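Local coordinates for putative transcriptional regulator (Bacillus cytotoxicus NVH 391-98, PDB 3K4H), which probably acts as a LacI-family transcriptional regulator, its periplasmic-binding-protein-like core holding a glucose-containing glycan between two lobes, at residues H131-I137 with P193-T199; F93-L97 with A257-V262; D244-L250 with I273-K277; Y77-N81 with D142-R147. All blocks are in the same frame, centred on the assembly; numbering follows the deposited sequence.

Interaction 1. Residues H131-I137 with P193-T199; sequences HKQIAFI and PTAIMAT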
# COMPACT_ATOMS: atom_id res chain seq x y z
N HIS A 131 -22.57 -13.05 8.13
CA HIS A 131 -21.80 -13.97 8.95
C HIS A 131 -21.24 -13.23 10.16
O HIS A 131 -20.87 -12.08 10.07
CB HIS A 131 -20.68 -14.65 8.14
CG HIS A 131 -21.19 -15.59 7.09
ND1 HIS A 131 -21.55 -16.89 7.37
CD2 HIS A 131 -21.40 -15.41 5.76
CE1 HIS A 131 -21.95 -17.48 6.25
NE2 HIS A 131 -21.87 -16.60 5.26
N LYS A 132 -21.23 -13.90 11.31
CA LYS A 132 -20.76 -13.27 12.55
C LYS A 132 -19.72 -14.15 13.24
O LYS A 132 -19.11 -13.74 14.24
CB LYS A 132 -21.92 -13.03 13.50
CG LYS A 132 -22.81 -11.88 13.11
CD LYS A 132 -24.24 -12.09 13.61
CE LYS A 132 -25.04 -10.78 13.57
NZ LYS A 132 -24.89 -10.04 12.27
N GLN A 133 -19.55 -15.37 12.73
CA GLN A 133 -18.62 -16.34 13.28
C GLN A 133 -17.76 -16.79 12.10
O GLN A 133 -18.11 -17.69 11.32
CB GLN A 133 -19.35 -17.50 13.98
CG GLN A 133 -20.71 -17.11 14.56
CD GLN A 133 -21.24 -18.08 15.62
OE1 GLN A 133 -21.54 -17.67 16.75
NE2 GLN A 133 -21.37 -19.36 15.26
N ILE A 134 -16.63 -16.10 11.97
CA ILE A 134 -15.77 -16.16 10.80
C ILE A 134 -14.39 -16.61 11.26
O ILE A 134 -13.84 -16.04 12.20
CB ILE A 134 -15.71 -14.77 10.14
CG1 ILE A 134 -17.13 -14.30 9.76
CG2 ILE A 134 -14.77 -14.76 8.94
CD1 ILE A 134 -17.27 -12.80 9.60
N ALA A 135 -13.87 -17.65 10.63
CA ALA A 135 -12.57 -18.23 10.95
C ALA A 135 -11.54 -17.96 9.85
O ALA A 135 -11.89 -17.72 8.68
CB ALA A 135 -12.68 -19.73 11.16
N PHE A 136 -10.27 -18.06 10.26
CA PHE A 136 -9.13 -17.70 9.45
C PHE A 136 -8.25 -18.92 9.49
O PHE A 136 -8.07 -19.50 10.57
CB PHE A 136 -8.43 -16.53 10.12
CG PHE A 136 -7.04 -16.29 9.66
CD1 PHE A 136 -6.77 -15.32 8.69
CD2 PHE A 136 -5.98 -17.00 10.21
CE1 PHE A 136 -5.47 -15.10 8.25
CE2 PHE A 136 -4.67 -16.80 9.78
CZ PHE A 136 -4.40 -15.85 8.80
N ILE A 137 -7.74 -19.32 8.34
CA ILE A 137 -6.79 -20.42 8.26
C ILE A 137 -5.63 -19.98 7.41
O ILE A 137 -5.81 -19.66 6.23
CB ILE A 137 -7.36 -21.64 7.59
CG1 ILE A 137 -8.74 -22.02 8.16
CG2 ILE A 137 -6.35 -22.80 7.65
CD1 ILE A 137 -9.37 -23.20 7.38
N PRO A 193 -17.46 -22.05 13.01
CA PRO A 193 -17.71 -20.85 12.22
C PRO A 193 -18.69 -21.14 11.12
O PRO A 193 -18.85 -22.30 10.74
CB PRO A 193 -16.34 -20.57 11.60
CG PRO A 193 -15.66 -21.91 11.51
CD PRO A 193 -16.18 -22.71 12.65
N THR A 194 -19.34 -20.12 10.59
CA THR A 194 -20.16 -20.29 9.38
C THR A 194 -19.46 -19.79 8.10
O THR A 194 -19.82 -20.17 7.01
CB THR A 194 -21.55 -19.63 9.52
OG1 THR A 194 -21.41 -18.21 9.57
CG2 THR A 194 -22.24 -20.08 10.76
N ALA A 195 -18.46 -18.93 8.23
CA ALA A 195 -17.64 -18.55 7.08
C ALA A 195 -16.17 -18.80 7.45
O ALA A 195 -15.83 -18.85 8.65
CB ALA A 195 -17.87 -17.08 6.68
N ILE A 196 -15.34 -19.00 6.42
CA ILE A 196 -13.92 -19.28 6.56
C ILE A 196 -13.06 -18.53 5.52
O ILE A 196 -13.34 -18.55 4.32
CB ILE A 196 -13.67 -20.79 6.43
CG1 ILE A 196 -14.36 -21.55 7.57
CG2 ILE A 196 -12.19 -21.09 6.38
CD1 ILE A 196 -14.37 -23.11 7.43
N MSE A 197 -12.01 -17.85 5.98
CA MSE A 197 -11.05 -17.26 5.07
C MSE A 197 -9.75 -18.05 5.08
O MSE A 197 -9.12 -18.22 6.10
CB MSE A 197 -10.79 -15.79 5.39
CG MSE A 197 -9.92 -15.05 4.36
SE MSE A 197 -9.59 -13.15 4.87
CE MSE A 197 -7.97 -13.44 5.94
N ALA A 198 -9.38 -18.53 3.90
CA ALA A 198 -8.15 -19.26 3.71
C ALA A 198 -7.17 -18.36 3.02
O ALA A 198 -7.52 -17.69 2.06
CB ALA A 198 -8.41 -20.46 2.88
N THR A 199 -5.95 -18.32 3.52
CA THR A 199 -4.93 -17.42 2.99
C THR A 199 -4.24 -17.98 1.74
O THR A 199 -3.41 -17.31 1.14
CB THR A 199 -3.88 -17.09 4.03
OG1 THR A 199 -3.35 -18.31 4.56
CG2 THR A 199 -4.50 -16.28 5.17
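Strands 134-137 and 195-198 run side by side in the same direction, 4.6 Å apart and inclined by 22°, in register from Ile134 opposite Ala195 to Ile137 opposite Ala198. The backbone bonds are typical of parallel pairing: Ala135 N to Ala195 O (3.0 Å), Met197 N to Ala135 O (2.7 Å) and Ile137 N to Met197 O (2.9 Å). Small residues sit beside larger ones that fill the space over them. On one face Ala135 is a shallow hollow, into which Pro193 pushes its ring (Ala135 CB to Pro193 CG, 3.7 Å), while Ile137 CD1 meets Ile196 CG2 at 3.7 Å; helix 176-187 packs over this side. On the other face the selenomethionine Met197 stretches its methyl to the edge of the Phe136 ring (CE to CD1, 3.5 Å), and Thr199 CG2 comes to 3.4 Å from Phe136 CE1. Ala195 is small enough for the His131 ring to lie across it, a CH-pi contact with CB 3.8 Å from the ring centroid, while His131 ND1 and Thr194 OG1 share a hydrogen bond of 2.6 Å. Helices 115-128 and 144-159 pack against this second face. An all-apolar pair of adjacent parallel strands with helices on both faces is the arrangement of a three-layer alpha/beta/alpha sandwich, here one lobe of the periplasmic-binding-protein fold.

Interaction 2. Residues F93-L97 with A257-V262; sequences FPFVL and ALVDKV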
# COMPACT_ATOMS: atom_id res chain seq x y z
N PHE A 93 24.62 -6.78 -0.53
CA PHE A 93 24.29 -7.43 -1.80
C PHE A 93 22.94 -6.96 -2.31
O PHE A 93 22.01 -6.84 -1.50
CB PHE A 93 24.28 -8.96 -1.64
CG PHE A 93 24.30 -9.69 -2.93
CD1 PHE A 93 23.11 -10.13 -3.52
CD2 PHE A 93 25.50 -9.90 -3.60
CE1 PHE A 93 23.12 -10.78 -4.75
CE2 PHE A 93 25.53 -10.54 -4.82
CZ PHE A 93 24.34 -10.99 -5.41
N PRO A 94 22.80 -6.69 -3.63
CA PRO A 94 21.51 -6.18 -4.10
C PRO A 94 20.42 -7.23 -4.08
O PRO A 94 20.58 -8.30 -4.67
CB PRO A 94 21.78 -5.73 -5.55
CG PRO A 94 23.18 -6.02 -5.83
CD PRO A 94 23.74 -6.90 -4.74
N PHE A 95 19.31 -6.95 -3.40
CA PHE A 95 18.19 -7.87 -3.37
C PHE A 95 16.84 -7.17 -3.27
O PHE A 95 16.75 -6.00 -2.93
CB PHE A 95 18.33 -8.84 -2.21
CG PHE A 95 17.98 -8.25 -0.88
CD1 PHE A 95 18.95 -7.60 -0.12
CD2 PHE A 95 16.67 -8.34 -0.40
CE1 PHE A 95 18.62 -7.04 1.10
CE2 PHE A 95 16.34 -7.79 0.82
CZ PHE A 95 17.32 -7.13 1.58
N VAL A 96 15.78 -7.94 -3.54
CA VAL A 96 14.41 -7.42 -3.56
C VAL A 96 13.46 -8.42 -2.91
O VAL A 96 13.63 -9.63 -3.10
CB VAL A 96 13.97 -7.16 -5.02
CG1 VAL A 96 12.47 -7.27 -5.15
CG2 VAL A 96 14.46 -5.81 -5.50
N LEU A 97 12.48 -7.93 -2.16
CA LEU A 97 11.45 -8.80 -1.56
C LEU A 97 10.17 -8.93 -2.39
O LEU A 97 9.75 -7.97 -3.04
CB LEU A 97 11.05 -8.32 -0.17
CG LEU A 97 11.74 -8.78 1.11
CD1 LEU A 97 10.89 -8.47 2.30
CD2 LEU A 97 11.91 -10.25 1.06
N ALA A 257 12.35 -4.34 -10.60
CA ALA A 257 12.88 -3.55 -9.49
C ALA A 257 14.31 -3.96 -9.15
O ALA A 257 15.12 -3.12 -8.84
CB ALA A 257 11.97 -3.65 -8.26
N LEU A 258 14.60 -5.26 -9.23
CA LEU A 258 15.92 -5.77 -8.86
C LEU A 258 16.98 -5.35 -9.87
O LEU A 258 18.05 -4.90 -9.49
CB LEU A 258 15.91 -7.28 -8.70
CG LEU A 258 17.26 -7.93 -8.42
CD1 LEU A 258 17.92 -7.38 -7.14
CD2 LEU A 258 17.16 -9.46 -8.38
N VAL A 259 16.67 -5.51 -11.15
CA VAL A 259 17.62 -5.19 -12.21
C VAL A 259 17.93 -3.70 -12.16
O VAL A 259 19.07 -3.28 -12.34
CB VAL A 259 17.08 -5.62 -13.60
CG1 VAL A 259 17.86 -5.03 -14.74
CG2 VAL A 259 17.12 -7.13 -13.71
N ASP A 260 16.91 -2.90 -11.88
CA ASP A 260 17.11 -1.47 -11.75
C ASP A 260 18.11 -1.24 -10.60
O ASP A 260 19.12 -0.58 -10.77
CB ASP A 260 15.78 -0.77 -11.50
CG ASP A 260 15.92 0.71 -11.30
OD1 ASP A 260 16.47 1.42 -12.17
OD2 ASP A 260 15.45 1.17 -10.24
N LYS A 261 17.83 -1.85 -9.46
CA LYS A 261 18.70 -1.78 -8.30
C LYS A 261 20.12 -2.23 -8.63
O LYS A 261 21.08 -1.63 -8.16
CB LYS A 261 18.14 -2.64 -7.19
CG LYS A 261 18.82 -2.48 -5.85
CD LYS A 261 17.87 -2.86 -4.70
CE LYS A 261 18.56 -2.71 -3.38
NZ LYS A 261 17.66 -2.10 -2.39
N VAL A 262 20.22 -3.29 -9.40
CA VAL A 262 21.51 -3.76 -9.76
C VAL A 262 22.20 -2.92 -10.75
O VAL A 262 23.33 -2.57 -10.58
CB VAL A 262 21.39 -5.09 -10.40
CG1 VAL A 262 22.61 -5.43 -11.02
CG2 VAL A 262 21.08 -6.07 -9.42
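Helix 257-262 packs on strand 95-97 roughly antiparallel to it (153°), the axes 7.9 Å apart. Ala257 comes first; its small side chain lets Val96 approach, with CG2 of Val96 4.3 Å from CB of Ala257. Leu258 follows and meets three residues of the other segment: its CB lies 3.8 Å from Val96 CG2, and its CD1 settles on the backbone, 3.7 Å from Pro94 O and 3.8 Å from Phe95 CA. One turn on, Lys261 runs its aliphatic chain across the strand, CE standing 3.8 Å from Phe95 O, and NZ hydrogen-bonds Thr109 OG1. Val262 closes the row with CG2 3.9 Å from Pro94 CB. The spacing of 257, 258, 261 and 262 is that of one helical stripe, pressed on a parallel sheet whose strand 72-75 also touches Leu258. With no hydrogen bond between the segments, the contact rests on apolar packing, and the one charged residue in it contributes its methylenes here while its amine is satisfied beyond the strand.

Interaction 3. Residues D244-L250 with I273-K277; sequences DVNIYQL and IIPHK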
# COMPACT_ATOMS: atom_id res chain seq x y z
N ASP A 244 -7.75 -12.67 -6.45
CA ASP A 244 -6.72 -12.68 -7.44
C ASP A 244 -5.80 -11.64 -7.01
O ASP A 244 -6.18 -10.59 -6.67
CB ASP A 244 -7.21 -12.40 -8.83
CG ASP A 244 -6.16 -12.63 -9.85
OD1 ASP A 244 -5.04 -12.19 -9.66
OD2 ASP A 244 -6.43 -13.29 -10.84
N VAL A 245 -4.56 -11.97 -7.01
CA VAL A 245 -3.53 -11.28 -6.32
C VAL A 245 -2.42 -11.01 -7.36
O VAL A 245 -1.36 -10.48 -7.05
CB VAL A 245 -3.10 -12.19 -5.15
CG1 VAL A 245 -1.77 -12.90 -5.40
CG2 VAL A 245 -3.14 -11.46 -3.85
N ASN A 246 -2.70 -11.37 -8.61
CA ASN A 246 -1.86 -11.00 -9.74
C ASN A 246 -0.42 -11.47 -9.67
O ASN A 246 0.51 -10.70 -9.95
CB ASN A 246 -1.90 -9.50 -9.93
CG ASN A 246 -2.63 -9.10 -11.18
OD1 ASN A 246 -2.05 -9.10 -12.25
ND2 ASN A 246 -3.89 -8.75 -11.05
N ILE A 247 -0.25 -12.75 -9.34
CA ILE A 247 1.02 -13.36 -9.06
C ILE A 247 2.06 -13.00 -10.11
O ILE A 247 3.21 -12.67 -9.77
CB ILE A 247 0.87 -14.89 -8.98
CG1 ILE A 247 -0.07 -15.29 -7.85
CG2 ILE A 247 2.23 -15.56 -8.76
CD1 ILE A 247 -0.97 -16.46 -8.18
N TYR A 248 1.68 -13.06 -11.38
CA TYR A 248 2.60 -12.85 -12.47
C TYR A 248 3.21 -11.45 -12.34
O TYR A 248 4.42 -11.27 -12.48
CB TYR A 248 1.85 -12.99 -13.79
CG TYR A 248 2.62 -12.60 -15.03
CD1 TYR A 248 3.28 -13.56 -15.78
CD2 TYR A 248 2.69 -11.27 -15.46
CE1 TYR A 248 3.99 -13.22 -16.93
CE2 TYR A 248 3.40 -10.91 -16.60
CZ TYR A 248 4.04 -11.90 -17.33
OH TYR A 248 4.76 -11.60 -18.46
N GLN A 249 2.37 -10.46 -12.09
CA GLN A 249 2.82 -9.08 -12.07
C GLN A 249 3.71 -8.86 -10.84
O GLN A 249 4.67 -8.09 -10.91
CB GLN A 249 1.65 -8.11 -12.14
CG GLN A 249 1.91 -6.90 -13.03
CD GLN A 249 2.17 -7.22 -14.54
OE1 GLN A 249 1.39 -7.94 -15.20
NE2 GLN A 249 3.25 -6.65 -15.09
N LEU A 250 3.42 -9.57 -9.74
CA LEU A 250 4.28 -9.55 -8.58
C LEU A 250 5.68 -9.93 -9.03
O LEU A 250 6.64 -9.29 -8.65
CB LEU A 250 3.81 -10.51 -7.48
CG LEU A 250 2.55 -10.23 -6.64
CD1 LEU A 250 2.33 -11.40 -5.68
CD2 LEU A 250 2.60 -8.90 -5.86
N ILE A 273 3.08 -1.71 -5.04
CA ILE A 273 1.85 -2.41 -4.66
C ILE A 273 1.05 -2.82 -5.90
O ILE A 273 0.57 -1.95 -6.64
CB ILE A 273 0.97 -1.58 -3.70
CG1 ILE A 273 1.74 -1.22 -2.43
CG2 ILE A 273 -0.31 -2.32 -3.34
CD1 ILE A 273 2.38 -2.39 -1.70
N ILE A 274 0.92 -4.13 -6.10
CA ILE A 274 0.22 -4.68 -7.26
C ILE A 274 -1.25 -4.89 -6.87
O ILE A 274 -1.53 -5.43 -5.79
CB ILE A 274 0.89 -6.03 -7.70
CG1 ILE A 274 1.99 -5.83 -8.75
CG2 ILE A 274 -0.11 -7.00 -8.29
CD1 ILE A 274 3.21 -5.10 -8.27
N PRO A 275 -2.20 -4.50 -7.73
CA PRO A 275 -3.60 -4.64 -7.37
C PRO A 275 -4.05 -6.08 -7.22
O PRO A 275 -3.58 -6.99 -7.93
CB PRO A 275 -4.34 -4.04 -8.56
CG PRO A 275 -3.33 -3.22 -9.27
CD PRO A 275 -2.05 -3.98 -9.09
N HIS A 276 -4.99 -6.25 -6.30
CA HIS A 276 -5.68 -7.51 -6.08
C HIS A 276 -7.14 -7.34 -6.50
O HIS A 276 -7.60 -6.22 -6.69
CB HIS A 276 -5.60 -7.87 -4.61
CG HIS A 276 -6.32 -6.92 -3.71
ND1 HIS A 276 -5.73 -5.77 -3.22
CD2 HIS A 276 -7.59 -6.93 -3.22
CE1 HIS A 276 -6.60 -5.13 -2.46
NE2 HIS A 276 -7.73 -5.81 -2.44
N LYS A 277 -7.87 -8.44 -6.64
CA LYS A 277 -9.29 -8.42 -7.00
C LYS A 277 -10.01 -9.58 -6.34
O LYS A 277 -9.62 -10.73 -6.50
CB LYS A 277 -9.44 -8.57 -8.51
CG LYS A 277 -10.54 -7.76 -9.08
CD LYS A 277 -11.09 -8.43 -10.32
CE LYS A 277 -12.12 -7.54 -11.03
NZ LYS A 277 -11.39 -6.89 -12.15
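Two hydrogen bonds of 2.7 Å, Asp244 N to Lys277 O and Lys277 N to Asp244 O, join an antiparallel pair in a sheet whose other neighbouring strands all run parallel. Just after it the chain turns: Asp244 OD1 accepts from Asn246 N (2.7 Å), an Asx turn that aspartate's short carboxylate suits, while OD2 bonds Asn229. Asn246, with positive phi and psi, then occupies the N-cap position of helix 247-264. On the other segment Ile274 fills the gap between the turn and the helix. Its CG2 lies 3.5 Å from Asn246 CB, its CG1 4.1 Å from Gln249 CB, and its CB 3.8 Å from CD2 of Leu250, a residue that also touches a bound glucose. His276 NE2 hydrogen-bonds Glu121 OE1, away from segment 244-250. Asn113 ties the segments together, its ND2 bonding the carbonyls of Val245 and Ile274, and Ile273 pairs with a strand of the second subunit. Both segments are hinge crossings between the lobes: 273-277 joins strands of the two sheets, and 244-250 leads from one sheet into a helix of the other lobe. Backbone bonds fix the 244-277 end, whereas the helix end rests on apolar contacts of Ile274, a chemistry that imposes less directional constraint there.

Interaction 4. Residues Y77-N81 with D142-R147; sequences YSREN and DLLVTR. With GLC (alpha-D-glucopyranose), chain C.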
# COMPACT_ATOMS: atom_id res chain seq x y z
N TYR A 77 9.64 -14.69 -0.80
CA TYR A 77 8.91 -14.81 0.43
C TYR A 77 9.40 -13.74 1.41
O TYR A 77 10.42 -13.08 1.15
CB TYR A 77 9.12 -16.20 1.01
CG TYR A 77 10.49 -16.37 1.60
CD1 TYR A 77 11.59 -16.62 0.79
CD2 TYR A 77 10.69 -16.25 2.97
CE1 TYR A 77 12.85 -16.77 1.32
CE2 TYR A 77 11.95 -16.40 3.52
CZ TYR A 77 13.03 -16.66 2.69
OH TYR A 77 14.28 -16.80 3.23
N SER A 78 8.66 -13.57 2.52
CA SER A 78 9.03 -12.64 3.56
C SER A 78 8.73 -13.17 4.94
O SER A 78 7.59 -13.18 5.41
CB SER A 78 8.35 -11.30 3.37
OG SER A 78 8.61 -10.51 4.51
N ARG A 79 9.81 -13.57 5.59
CA ARG A 79 9.77 -14.18 6.89
C ARG A 79 10.43 -13.25 7.87
O ARG A 79 11.37 -12.55 7.52
CB ARG A 79 10.53 -15.49 6.88
CG ARG A 79 10.24 -16.35 8.09
CD ARG A 79 11.10 -17.57 8.13
NE ARG A 79 10.78 -18.51 7.06
CZ ARG A 79 11.63 -18.87 6.09
NH1 ARG A 79 12.87 -18.39 6.04
NH2 ARG A 79 11.21 -19.73 5.17
N GLU A 80 9.91 -13.26 9.09
CA GLU A 80 10.45 -12.55 10.24
C GLU A 80 11.79 -13.18 10.69
O GLU A 80 11.88 -14.41 10.84
CB GLU A 80 9.42 -12.64 11.36
CG GLU A 80 9.49 -11.55 12.42
CD GLU A 80 8.74 -11.93 13.70
OE1 GLU A 80 7.86 -12.82 13.62
OE2 GLU A 80 9.03 -11.33 14.77
N ASN A 81 12.82 -12.34 10.92
CA ASN A 81 14.17 -12.81 11.31
C ASN A 81 14.77 -13.72 10.25
O ASN A 81 15.35 -14.78 10.55
CB ASN A 81 14.17 -13.59 12.65
CG ASN A 81 13.86 -12.72 13.84
OD1 ASN A 81 13.92 -11.48 13.78
ND2 ASN A 81 13.52 -13.37 14.96
N ASP A 142 5.04 -16.93 11.17
CA ASP A 142 6.24 -16.13 10.99
C ASP A 142 6.35 -15.47 9.62
O ASP A 142 7.28 -14.68 9.38
CB ASP A 142 7.48 -16.97 11.28
CG ASP A 142 7.65 -18.11 10.29
OD1 ASP A 142 8.82 -18.45 10.02
OD2 ASP A 142 6.63 -18.66 9.79
N LEU A 143 5.41 -15.79 8.73
CA LEU A 143 5.34 -15.16 7.41
C LEU A 143 4.51 -13.89 7.43
O LEU A 143 3.47 -13.82 8.10
CB LEU A 143 4.81 -16.11 6.36
CG LEU A 143 5.71 -17.29 6.01
CD1 LEU A 143 5.25 -17.81 4.68
CD2 LEU A 143 7.16 -16.89 5.90
N LEU A 144 4.94 -12.87 6.71
CA LEU A 144 4.26 -11.61 6.87
C LEU A 144 2.95 -11.51 6.11
O LEU A 144 2.03 -10.83 6.56
CB LEU A 144 5.20 -10.45 6.63
CG LEU A 144 6.00 -10.33 7.94
CD1 LEU A 144 7.47 -10.12 7.63
CD2 LEU A 144 5.44 -9.24 8.86
N VAL A 145 2.86 -12.21 4.99
CA VAL A 145 1.59 -12.28 4.29
C VAL A 145 0.48 -12.85 5.20
O VAL A 145 -0.66 -12.37 5.18
CB VAL A 145 1.70 -13.03 2.96
CG1 VAL A 145 2.13 -14.49 3.17
CG2 VAL A 145 0.37 -12.96 2.22
N THR A 146 0.82 -13.83 6.03
CA THR A 146 -0.11 -14.37 7.01
C THR A 146 -0.46 -13.37 8.12
O THR A 146 -1.63 -13.19 8.44
CB THR A 146 0.37 -15.69 7.62
OG1 THR A 146 0.73 -16.59 6.57
CG2 THR A 146 -0.74 -16.33 8.46
N ARG A 147 0.52 -12.70 8.70
CA ARG A 147 0.22 -11.74 9.75
C ARG A 147 -0.68 -10.65 9.23
O ARG A 147 -1.60 -10.23 9.92
CB ARG A 147 1.50 -11.10 10.30
CG ARG A 147 1.97 -11.60 11.62
CD ARG A 147 2.85 -10.52 12.23
NE ARG A 147 3.64 -11.02 13.35
CZ ARG A 147 4.74 -11.77 13.24
NH1 ARG A 147 5.22 -12.15 12.06
NH2 ARG A 147 5.37 -12.16 14.35
C1 GLC C . 3.94 -14.37 -1.76
C2 GLC C . 5.14 -13.89 -0.99
C3 GLC C . 4.62 -12.98 0.12
C4 GLC C . 3.83 -11.80 -0.48
C5 GLC C . 2.75 -12.31 -1.41
C6 GLC C . 2.12 -11.12 -2.11
O2 GLC C . 5.80 -15.00 -0.43
O3 GLC C . 5.73 -12.63 0.92
O4 GLC C . 3.08 -11.14 0.49
O5 GLC C . 3.27 -13.25 -2.34
O6 GLC C . 0.82 -11.02 -1.58
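Across the cleft of this periplasmic-binding-protein fold, the loop after strand 72-75 meets the start of helix 144-159, one lobe against the other. The backbones bridge once, at Arg79 and Leu143: Leu144 N bonds Ser78 O and Glu80 N bonds Asp142 O, each at 3.0 Å. Side-chain conformations then set the contacts. Ser78 is t, its hydroxyl bonding Lys100 O while OG also lies 3.3 Å from Leu144 CD1. Arg79 leaves the backbone extended (chi1 and chi2 both t) and bends at chi3 (m), bringing NE to 3.6 Å from Asp142 OD1 in a salt bridge; Asp142, in the p rotamer, swings its carboxylate to meet it. Leu143, at the N-cap position, is m, t and sets CD2 3.8 Å from Arg79 CB, an apolar partner for the arginine's aliphatic base. Glu80 is t at chi1 and chi2, long enough to reach Arg147 one turn into the helix, whose own chain is stretched by t angles at chi2 and chi3. Arg79, Glu80 and Arg147 are partly exposed, and their long flexible chains can pair across the cleft. The sugar meets Tyr77, whose CA is 3.2 Å from glucose O2, and Val145, whose CB is 3.4 Å from O4 of the same glucose. The shortest ionic contact between the lobes here is Arg147 NH2 to Glu80 OE1, 2.7 Å.

In the fold
Interactions 1 and 2 belong to the two different lobes, their centres 37 Å apart on opposite sides of the chain's centre; interactions 3 and 4 lie between, their centres 18 Å from each other. Interaction 4 touches both outer contacts: Phe136 CZ packs on Thr146 CG2 at 3.7 Å, and Leu97 CD2 lies 3.2 Å from Tyr77 O, so side chains of a strand in each lobe reach the cleft contact. Helix 247-264 joins interactions 2 and 3, beginning beside the crossing segments, its later turns packing on the parallel sheet that holds strand 95-98. The glycan draws on interactions 3 and 4, through Leu250, Tyr77, Ser78 and Val145; Thr199 of interaction 1 is about 6 Å from a glucose, measured from its side chain.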